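Local coordinates for BluB-like flavoprotein (Clostridium difficile 630, PDB 3EO8) that binds flavin mononucleotide and is probably an FMN-dependent oxidoreductase of the nitroreductase family, at residues L103-T108 against D171-V176; I8-S13 against S152-G157. One frame throughout, in Å; residues are numbered along the deposited sequence.

Contact 1: residues L103-T108 against D171-V176. With ACT (acetate ion), chain I.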
ATOM      1  N   LEU A 103       1.680  16.336  12.869  1.00 24.09           N
ATOM      2  CA  LEU A 103       0.983  15.964  11.644  1.00 23.55           C
ATOM      3  C   LEU A 103       2.053  15.681  10.594  1.00 24.04           C
ATOM      4  O   LEU A 103       2.895  16.525  10.341  1.00 24.51           O
ATOM      5  CB  LEU A 103       0.089  17.084  11.124  1.00 23.91           C
ATOM      6  CG  LEU A 103      -0.665  16.798   9.843  1.00 24.14           C
ATOM      7  CD1 LEU A 103      -1.569  15.570  10.050  1.00 22.62           C
ATOM      8  CD2 LEU A 103      -1.449  18.038   9.378  1.00 23.21           C
ATOM      9  N   VAL A 104       1.996  14.507   9.967  1.00 24.47           N
ATOM     10  CA  VAL A 104       2.908  14.200   8.880  1.00 24.40           C
ATOM     11  C   VAL A 104       2.098  14.129   7.592  1.00 24.37           C
ATOM     12  O   VAL A 104       1.109  13.421   7.518  1.00 26.03           O
ATOM     13  CB  VAL A 104       3.637  12.889   9.102  1.00 24.93           C
ATOM     14  CG1 VAL A 104       4.672  12.690   8.001  1.00 23.94           C
ATOM     15  CG2 VAL A 104       4.284  12.851  10.523  1.00 24.26           C
ATOM     16  N   LEU A 105       2.486  14.883   6.579  1.00 23.48           N
ATOM     17  CA  LEU A 105       1.848  14.788   5.298  1.00 23.80           C
ATOM     18  C   LEU A 105       2.726  13.907   4.467  1.00 24.46           C
ATOM     19  O   LEU A 105       3.934  14.193   4.306  1.00 25.28           O
ATOM     20  CB  LEU A 105       1.715  16.155   4.631  1.00 23.37           C
ATOM     21  CG  LEU A 105       0.997  17.230   5.435  1.00 24.35           C
ATOM     22  CD1 LEU A 105       1.000  18.503   4.622  1.00 24.00           C
ATOM     23  CD2 LEU A 105      -0.380  16.816   5.807  1.00 24.10           C
ATOM     24  N   VAL A 106       2.146  12.828   3.963  1.00 24.73           N
ATOM     25  CA  VAL A 106       2.897  11.886   3.173  1.00 24.49           C
ATOM     26  C   VAL A 106       2.554  12.146   1.728  1.00 24.33           C
ATOM     27  O   VAL A 106       1.427  11.851   1.270  1.00 23.93           O
ATOM     28  CB  VAL A 106       2.607  10.430   3.543  1.00 24.56           C
ATOM     29  CG1 VAL A 106       3.631   9.594   2.889  1.00 27.04           C
ATOM     30  CG2 VAL A 106       2.690  10.234   5.086  1.00 26.46           C
ATOM     31  N   PHE A 107       3.520  12.738   1.026  1.00 24.18           N
ATOM     32  CA  PHE A 107       3.399  13.000  -0.409  1.00 23.44           C
ATOM     33  C   PHE A 107       3.867  11.780  -1.189  1.00 23.30           C
ATOM     34  O   PHE A 107       4.677  10.999  -0.718  1.00 23.14           O
ATOM     35  CB  PHE A 107       4.218  14.228  -0.834  1.00 23.60           C
ATOM     36  CG  PHE A 107       3.527  15.537  -0.561  1.00 23.46           C
ATOM     37  CD1 PHE A 107       3.425  16.030   0.733  1.00 23.10           C
ATOM     38  CD2 PHE A 107       2.949  16.257  -1.589  1.00 22.88           C
ATOM     39  CE1 PHE A 107       2.787  17.247   0.990  1.00 23.83           C
ATOM     40  CE2 PHE A 107       2.285  17.445  -1.353  1.00 24.69           C
ATOM     41  CZ  PHE A 107       2.204  17.958  -0.058  1.00 24.92           C
ATOM     42  N   THR A 108       3.347  11.633  -2.395  1.00 22.93           N
ATOM     43  CA  THR A 108       3.646  10.486  -3.228  1.00 23.68           C
ATOM     44  C   THR A 108       3.551  10.956  -4.693  1.00 23.81           C
ATOM     45  O   THR A 108       3.252  12.117  -4.963  1.00 23.96           O
ATOM     46  CB  THR A 108       2.694   9.303  -2.908  1.00 24.13           C
ATOM     47  OG1 THR A 108       3.140   8.115  -3.578  1.00 24.49           O
ATOM     48  CG2 THR A 108       1.230   9.625  -3.306  1.00 24.07           C
ATOM     49  N   ASP A 171      -5.897  18.984  -2.886  1.00 23.13           N
ATOM     50  CA  ASP A 171      -5.355  20.114  -3.608  1.00 23.78           C
ATOM     51  C   ASP A 171      -5.268  21.355  -2.737  1.00 23.08           C
ATOM     52  O   ASP A 171      -4.309  22.134  -2.808  1.00 22.56           O
ATOM     53  CB  ASP A 171      -6.216  20.467  -4.810  1.00 23.59           C
ATOM     54  CG  ASP A 171      -6.222  19.404  -5.899  1.00 26.86           C
ATOM     55  OD1 ASP A 171      -5.611  18.325  -5.737  1.00 28.43           O
ATOM     56  OD2 ASP A 171      -6.867  19.662  -6.959  1.00 26.17           O
ATOM     57  N   GLU A 172      -6.291  21.561  -1.915  1.00 22.77           N
ATOM     58  CA  GLU A 172      -6.382  22.735  -1.067  1.00 22.77           C
ATOM     59  C   GLU A 172      -5.394  22.677   0.079  1.00 23.53           C
ATOM     60  O   GLU A 172      -4.856  23.698   0.470  1.00 24.64           O
ATOM     61  CB  GLU A 172      -7.787  22.879  -0.506  1.00 23.06           C
ATOM     62  CG  GLU A 172      -8.797  23.297  -1.586  1.00 23.56           C
ATOM     63  CD  GLU A 172      -9.263  22.202  -2.501  1.00 26.23           C
ATOM     64  OE1 GLU A 172      -8.994  21.012  -2.261  1.00 25.01           O
ATOM     65  OE2 GLU A 172      -9.937  22.536  -3.510  1.00 26.36           O
ATOM     66  N   ILE A 173      -5.178  21.486   0.614  1.00 23.06           N
ATOM     67  CA  ILE A 173      -4.157  21.240   1.651  1.00 22.87           C
ATOM     68  C   ILE A 173      -2.754  21.554   1.115  1.00 22.84           C
ATOM     69  O   ILE A 173      -1.946  22.203   1.791  1.00 21.00           O
ATOM     70  CB  ILE A 173      -4.203  19.769   2.156  1.00 22.53           C
ATOM     71  CG1 ILE A 173      -5.536  19.456   2.904  1.00 23.17           C
ATOM     72  CG2 ILE A 173      -3.018  19.484   3.110  1.00 22.83           C
ATOM     73  CD1 ILE A 173      -5.668  17.980   3.303  1.00 22.98           C
ATOM     74  N   GLU A 174      -2.469  21.065  -0.088  1.00 23.13           N
ATOM     75  CA  GLU A 174      -1.208  21.326  -0.755  1.00 23.99           C
ATOM     76  C   GLU A 174      -0.958  22.846  -0.941  1.00 24.33           C
ATOM     77  O   GLU A 174       0.152  23.335  -0.702  1.00 23.38           O
ATOM     78  CB  GLU A 174      -1.207  20.644  -2.114  1.00 24.40           C
ATOM     79  CG  GLU A 174      -1.131  19.098  -2.035  1.00 23.74           C
ATOM     80  CD  GLU A 174      -1.465  18.412  -3.351  1.00 24.73           C
ATOM     81  OE1 GLU A 174      -1.478  19.100  -4.411  1.00 25.33           O
ATOM     82  OE2 GLU A 174      -1.754  17.181  -3.302  1.00 24.36           O
ATOM     83  N   ALA A 175      -1.992  23.574  -1.353  1.00 24.05           N
ATOM     84  CA  ALA A 175      -1.916  25.024  -1.534  1.00 23.43           C
ATOM     85  C   ALA A 175      -1.599  25.760  -0.234  1.00 23.04           C
ATOM     86  O   ALA A 175      -0.793  26.685  -0.221  1.00 23.92           O
ATOM     87  CB  ALA A 175      -3.222  25.533  -2.112  1.00 22.48           C
ATOM     88  N   VAL A 176      -2.252  25.373   0.859  1.00 24.12           N
ATOM     89  CA  VAL A 176      -1.931  25.938   2.179  1.00 24.33           C
ATOM     90  C   VAL A 176      -0.487  25.665   2.566  1.00 23.52           C
ATOM     91  O   VAL A 176       0.224  26.573   3.003  1.00 22.54           O
ATOM     92  CB  VAL A 176      -2.842  25.367   3.292  1.00 24.94           C
ATOM     93  CG1 VAL A 176      -2.341  25.796   4.684  1.00 28.12           C
ATOM     94  CG2 VAL A 176      -4.281  25.796   3.035  1.00 27.94           C
TER
HETATM   95  C   ACT I 502      -9.227  18.439  -4.730  1.00 24.34           C
HETATM   96  O   ACT I 502      -8.263  17.985  -4.090  1.00 22.41           O
HETATM   97  OXT ACT I 502      -9.720  19.513  -4.295  1.00 25.05           O
HETATM   98  CH3 ACT I 502      -9.779  17.735  -5.948  1.00 24.22           C

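Contact 2: residues I8-S13 against S152-G157. With FMN (flavin mononucleotide), chain G.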
ATOM      1  N   ILE A   8       3.429  -5.484  15.644  1.00 26.45           N
ATOM      2  CA  ILE A   8       2.326  -5.696  14.705  1.00 26.68           C
ATOM      3  C   ILE A   8       0.987  -5.826  15.442  1.00 26.61           C
ATOM      4  O   ILE A   8      -0.014  -5.281  14.979  1.00 26.33           O
ATOM      5  CB  ILE A   8       2.594  -6.904  13.781  1.00 26.29           C
ATOM      6  CG1 ILE A   8       3.553  -6.459  12.665  1.00 25.38           C
ATOM      7  CG2 ILE A   8       1.261  -7.493  13.194  1.00 26.84           C
ATOM      8  CD1 ILE A   8       3.933  -7.565  11.686  1.00 27.89           C
ATOM      9  N   PHE A   9       0.994  -6.486  16.598  1.00 26.07           N
ATOM     10  CA  PHE A   9      -0.274  -6.751  17.297  1.00 27.46           C
ATOM     11  C   PHE A   9      -0.615  -5.672  18.319  1.00 27.97           C
ATOM     12  O   PHE A   9      -1.728  -5.617  18.827  1.00 28.16           O
ATOM     13  CB  PHE A   9      -0.308  -8.176  17.846  1.00 28.06           C
ATOM     14  CG  PHE A   9      -0.503  -9.201  16.757  1.00 28.64           C
ATOM     15  CD1 PHE A   9      -1.749  -9.353  16.152  1.00 31.06           C
ATOM     16  CD2 PHE A   9       0.571  -9.910  16.248  1.00 30.32           C
ATOM     17  CE1 PHE A   9      -1.914 -10.241  15.096  1.00 30.41           C
ATOM     18  CE2 PHE A   9       0.405 -10.787  15.196  1.00 31.47           C
ATOM     19  CZ  PHE A   9      -0.829 -10.941  14.615  1.00 28.90           C
ATOM     20  N   LYS A  10       0.340  -4.790  18.584  1.00 28.80           N
ATOM     21  CA  LYS A  10       0.093  -3.578  19.368  1.00 29.57           C
ATOM     22  C   LYS A  10      -0.499  -2.458  18.519  1.00 28.41           C
ATOM     23  O   LYS A  10      -1.122  -1.538  19.059  1.00 28.09           O
ATOM     24  CB  LYS A  10       1.391  -3.109  20.017  1.00 29.71           C
ATOM     25  CG  LYS A  10       1.245  -2.063  21.117  1.00 32.76           C
ATOM     26  CD  LYS A  10       2.584  -1.878  21.836  1.00 33.90           C
ATOM     27  CE  LYS A  10       2.441  -1.087  23.103  1.00 39.12           C
ATOM     28  NZ  LYS A  10       3.790  -0.737  23.638  1.00 41.86           N
ATOM     29  N   ARG A  11      -0.293  -2.518  17.202  1.00 27.33           N
ATOM     30  CA  ARG A  11      -0.736  -1.459  16.326  1.00 26.43           C
ATOM     31  C   ARG A  11      -2.244  -1.300  16.326  1.00 26.16           C
ATOM     32  O   ARG A  11      -3.010  -2.251  16.054  1.00 25.88           O
ATOM     33  CB  ARG A  11      -0.262  -1.675  14.878  1.00 26.31           C
ATOM     34  CG  ARG A  11      -0.461  -0.490  13.962  1.00 23.90           C
ATOM     35  CD  ARG A  11      -0.839  -0.892  12.554  1.00 25.04           C
ATOM     36  NE  ARG A  11      -2.003  -1.747  12.540  1.00 23.27           N
ATOM     37  CZ  ARG A  11      -3.240  -1.325  12.758  1.00 23.84           C
ATOM     38  NH1 ARG A  11      -3.491  -0.039  12.957  1.00 23.95           N
ATOM     39  NH2 ARG A  11      -4.227  -2.196  12.732  1.00 23.71           N
ATOM     40  N   GLN A  12      -2.659  -0.071  16.594  1.00 25.41           N
ATOM     41  CA  GLN A  12      -4.035   0.326  16.469  1.00 25.44           C
ATOM     42  C   GLN A  12      -4.103   1.690  15.769  1.00 25.49           C
ATOM     43  O   GLN A  12      -3.106   2.409  15.704  1.00 24.49           O
ATOM     44  CB  GLN A  12      -4.650   0.440  17.873  1.00 25.03           C
ATOM     45  CG  GLN A  12      -4.783  -0.871  18.626  1.00 24.92           C
ATOM     46  CD  GLN A  12      -5.451  -0.662  19.978  1.00 26.43           C
ATOM     47  OE1 GLN A  12      -4.763  -0.417  20.979  1.00 28.92           O
ATOM     48  NE2 GLN A  12      -6.790  -0.695  20.010  1.00 25.74           N
ATOM     49  N   SER A  13      -5.281   2.080  15.278  1.00 25.05           N
ATOM     50  CA  SER A  13      -5.481   3.479  14.870  1.00 24.79           C
ATOM     51  C   SER A  13      -5.709   4.378  16.076  1.00 25.84           C
ATOM     52  O   SER A  13      -6.769   4.339  16.721  1.00 25.82           O
ATOM     53  CB  SER A  13      -6.643   3.604  13.900  1.00 25.14           C
ATOM     54  OG  SER A  13      -6.312   2.930  12.732  1.00 25.74           O
ATOM     55  N   SER A 152       7.376   1.458  13.377  1.00 23.68           N
ATOM     56  CA  SER A 152       8.538   2.072  14.006  1.00 23.77           C
ATOM     57  C   SER A 152       8.130   3.067  15.073  1.00 23.59           C
ATOM     58  O   SER A 152       8.739   3.126  16.141  1.00 22.87           O
ATOM     59  CB  SER A 152       9.408   2.739  12.938  1.00 24.61           C
ATOM     60  OG  SER A 152       9.836   1.762  12.004  1.00 25.65           O
ATOM     61  N   ALA A 153       7.094   3.837  14.775  1.00 23.09           N
ATOM     62  CA  ALA A 153       6.496   4.748  15.771  1.00 24.48           C
ATOM     63  C   ALA A 153       6.151   3.991  17.041  1.00 24.30           C
ATOM     64  O   ALA A 153       6.505   4.423  18.139  1.00 25.25           O
ATOM     65  CB  ALA A 153       5.239   5.436  15.207  1.00 23.87           C
ATOM     66  N   ILE A 154       5.497   2.831  16.897  1.00 24.37           N
ATOM     67  CA  ILE A 154       5.111   2.008  18.072  1.00 24.60           C
ATOM     68  C   ILE A 154       6.327   1.490  18.853  1.00 24.67           C
ATOM     69  O   ILE A 154       6.411   1.608  20.099  1.00 25.72           O
ATOM     70  CB  ILE A 154       4.173   0.836  17.650  1.00 24.80           C
ATOM     71  CG1 ILE A 154       2.836   1.366  17.109  1.00 24.10           C
ATOM     72  CG2 ILE A 154       3.902  -0.078  18.863  1.00 24.24           C
ATOM     73  CD1 ILE A 154       2.162   0.438  16.140  1.00 24.54           C
ATOM     74  N   GLU A 155       7.334   0.998  18.139  1.00 25.06           N
ATOM     75  CA  GLU A 155       8.558   0.562  18.806  1.00 24.71           C
ATOM     76  C   GLU A 155       9.188   1.651  19.652  1.00 24.77           C
ATOM     77  O   GLU A 155       9.764   1.364  20.693  1.00 23.96           O
ATOM     78  CB  GLU A 155       9.606   0.067  17.811  1.00 25.12           C
ATOM     79  CG  GLU A 155      10.872  -0.379  18.491  1.00 26.35           C
ATOM     80  CD  GLU A 155      11.899  -1.013  17.571  1.00 25.79           C
ATOM     81  OE1 GLU A 155      11.949  -0.649  16.385  1.00 25.41           O
ATOM     82  OE2 GLU A 155      12.670  -1.873  18.065  1.00 30.06           O
ATOM     83  N   LEU A 156       9.114   2.890  19.177  1.00 24.44           N
ATOM     84  CA  LEU A 156       9.745   4.030  19.851  1.00 24.44           C
ATOM     85  C   LEU A 156       8.890   4.627  20.993  1.00 24.86           C
ATOM     86  O   LEU A 156       9.328   5.568  21.678  1.00 25.72           O
ATOM     87  CB  LEU A 156      10.118   5.107  18.805  1.00 24.40           C
ATOM     88  CG  LEU A 156      11.258   4.676  17.857  1.00 25.97           C
ATOM     89  CD1 LEU A 156      11.298   5.483  16.612  1.00 26.06           C
ATOM     90  CD2 LEU A 156      12.623   4.719  18.580  1.00 27.79           C
ATOM     91  N   GLY A 157       7.698   4.071  21.227  1.00 24.49           N
ATOM     92  CA  GLY A 157       6.851   4.505  22.334  1.00 24.91           C
ATOM     93  C   GLY A 157       5.721   5.439  21.954  1.00 25.77           C
ATOM     94  O   GLY A 157       5.105   6.070  22.818  1.00 26.02           O
TER
HETATM   95  N1  FMN G 500      -8.776   6.149  10.158  1.00 25.47           N
HETATM   96  C2  FMN G 500      -9.383   7.366  10.357  1.00 27.29           C
HETATM   97  O2  FMN G 500      -9.894   7.680  11.441  1.00 26.92           O
HETATM   98  N3  FMN G 500      -9.418   8.279   9.338  1.00 25.11           N
HETATM   99  C4  FMN G 500      -8.921   8.013   8.096  1.00 26.88           C
HETATM  100  O4  FMN G 500      -8.967   8.897   7.211  1.00 26.19           O
HETATM  101  C4A FMN G 500      -8.305   6.786   7.886  1.00 27.66           C
HETATM  102  N5  FMN G 500      -7.754   6.496   6.652  1.00 26.95           N
HETATM  103  C5A FMN G 500      -7.107   5.296   6.446  1.00 25.67           C
HETATM  104  C6  FMN G 500      -6.539   5.061   5.207  1.00 26.29           C
HETATM  105  C7  FMN G 500      -5.873   3.868   4.981  1.00 26.54           C
HETATM  106  C7M FMN G 500      -4.955   3.826   3.805  1.00 24.95           C
HETATM  107  C8  FMN G 500      -5.759   2.930   6.014  1.00 26.78           C
HETATM  108  C8M FMN G 500      -4.725   1.844   5.914  1.00 26.89           C
HETATM  109  C9  FMN G 500      -6.327   3.184   7.253  1.00 26.21           C
HETATM  110  C9A FMN G 500      -7.000   4.372   7.488  1.00 25.70           C
HETATM  111  N10 FMN G 500      -7.611   4.646   8.711  1.00 26.16           N
HETATM  112  C10 FMN G 500      -8.211   5.870   8.926  1.00 26.98           C
HETATM  113  C1' FMN G 500      -7.616   3.650   9.840  1.00 24.81           C
HETATM  114  C2' FMN G 500      -8.672   2.558   9.674  1.00 24.46           C
HETATM  115  O2' FMN G 500      -9.964   3.071   9.975  1.00 25.16           O
HETATM  116  C3' FMN G 500      -8.341   1.415  10.623  1.00 24.53           C
HETATM  117  O3' FMN G 500      -7.078   0.872  10.254  1.00 24.73           O
HETATM  118  C4' FMN G 500      -9.382   0.303  10.703  1.00 23.26           C
HETATM  119  O4' FMN G 500     -10.624   0.791  11.180  1.00 23.43           O
HETATM  120  C5' FMN G 500      -8.863  -0.791  11.646  1.00 25.31           C
HETATM  121  O5' FMN G 500      -8.702  -0.242  12.941  1.00 23.81           O
HETATM  122  P   FMN G 500      -7.290  -0.452  13.707  1.00 23.62           P
HETATM  123  O1P FMN G 500      -7.366   0.195  15.059  1.00 24.57           O
HETATM  124  O2P FMN G 500      -6.259   0.243  12.830  1.00 26.02           O
HETATM  125  O3P FMN G 500      -6.911  -1.922  13.814  1.00 24.47           O
HETATM  126  O   HOH W   1       5.083   1.133  22.286  1.00 29.17           O

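Contact 1: residues L103-T108 against D171-V176
Phe107 and Glu174 make the closest approach between residues 103-108 and 171-176. The ring brings CE2 to within 3.9 Å of Glu174 CG, and CZ lies almost as near. The methylene therefore does the touching, and it comes at the ring from an oblique direction. The carboxylate plane is turned 42° from the ring plane. Phe107 has CG anti to the carbonyl carbon (chi1 -81°), and this swings the ring across to the helix although the strand itself stays well back.

A second, apolar touch lies beside it. Leu105 points toward the helix and Ile173 toward the strand, and a methyl of each meets, Leu105 CD1 to Ile173 CG2 at 4.4 Å. This is a looser touch than the ring contact. The backbones stay far apart, with Leu105 CA and Glu174 CA 9.4 Å from each other. Other parts of the core complete the packing: Leu190 and Met193 of strand 189-197 lie against Leu105, and Phe183 meets the Phe107 ring.

The N-terminal end of the helix, toward solvent, is different. Asp171 is exposed, and its first-turn N donates to O of an acetate ion at 2.8 Å, with an almost straight N-H...O angle of 168°. The acetate probably came from the crystallisation liquor. Lys67 also binds it and forms a salt bridge with Glu172.

The contact belongs to the nitroreductase-type fold, where helices cover a central antiparallel sheet. Glu174 is buried, but its carboxylate has partners beyond the ring: OE1 pairs with Lys185, and OE2 accepts from Leu190 N. The chemistry implies a divided side chain. Its methylene serves the apolar interface, while the buried charge is met by a lysine and a strand amide.

Contact 2: residues I8-S13 against S152-G157
Arg11 and Ile154 are the residues whose backbones come nearest, with their CA atoms 7.0 Å apart. Arg11 is the first residue to leave helix 4-10, and the chain then runs extended through Gln12 to Ser13. The other segment is the end of helix 137-155. It closes in a Schellman motif: Gly157 has positive phi (100°), and its N bonds back to Ile154 O. Residues 11-13 belong to the phosphate end of the FMN site in this nitroreductase-type fold.

Ile154 meets the other segment with both branches. CD1 presses on the start of the Arg11 side chain, 3.5 Å from Arg11 CB. CG2 lies alongside the Lys10 chain and is 3.7 Å from Lys10 CD. The side chains of Lys10 and Ile154 run past each other in opposite directions. Lys10 is fully extended, and its CG stands anti to the backbone N (chi1 -166°), which carries the amine toward the C-terminal end of helix 137-155.

Bends at chi2 and chi3 turn the Arg11 guanidinium away from Ile154 and to the phosphate. The phosphate lies at the guanidinium edge, with P in its plane. NH1 donates to FMN O2P at 2.8 Å, and NH2 donates to FMN O3P at 2.9 Å. NH2 also donates a hydrogen bond to Ala36 O of the second subunit. Ser13 grips the same phosphate twice. Its N donates to FMN O1P in a nearly straight bond (178°), and its OG donates to O2P. Lys208 and Ser205 also bind the FMN. The Arg11 side chain therefore touches Ile154 at its base and the phosphate at its far end.

Beside exposed Lys10, one water joins the segments: it accepts from Lys10 NZ at 2.6 Å and donates to Ile154 O at 2.6 Å.

The segments alternate along the chain: 8-13, 103-108, 152-157, then 171-176. All four belong to the nitroreductase-type fold. The contact centres are 24 Å apart, on opposite sides of the chain's centre, and their nearest atoms are about 9 Å apart without touching. Helix 137-155 connects the two regions. Its C-terminal end carries one side of contact 2, and its Leu142 and Ile146 pack on Val106 of the strand in contact 1. Contact 2 supplies phosphate ligands to FMN near the second subunit. Contact 1 has no FMN ligand of its own and packs the sheet against helix 170-181; the side chain of Ile173 is about 10 Å from a bound FMN.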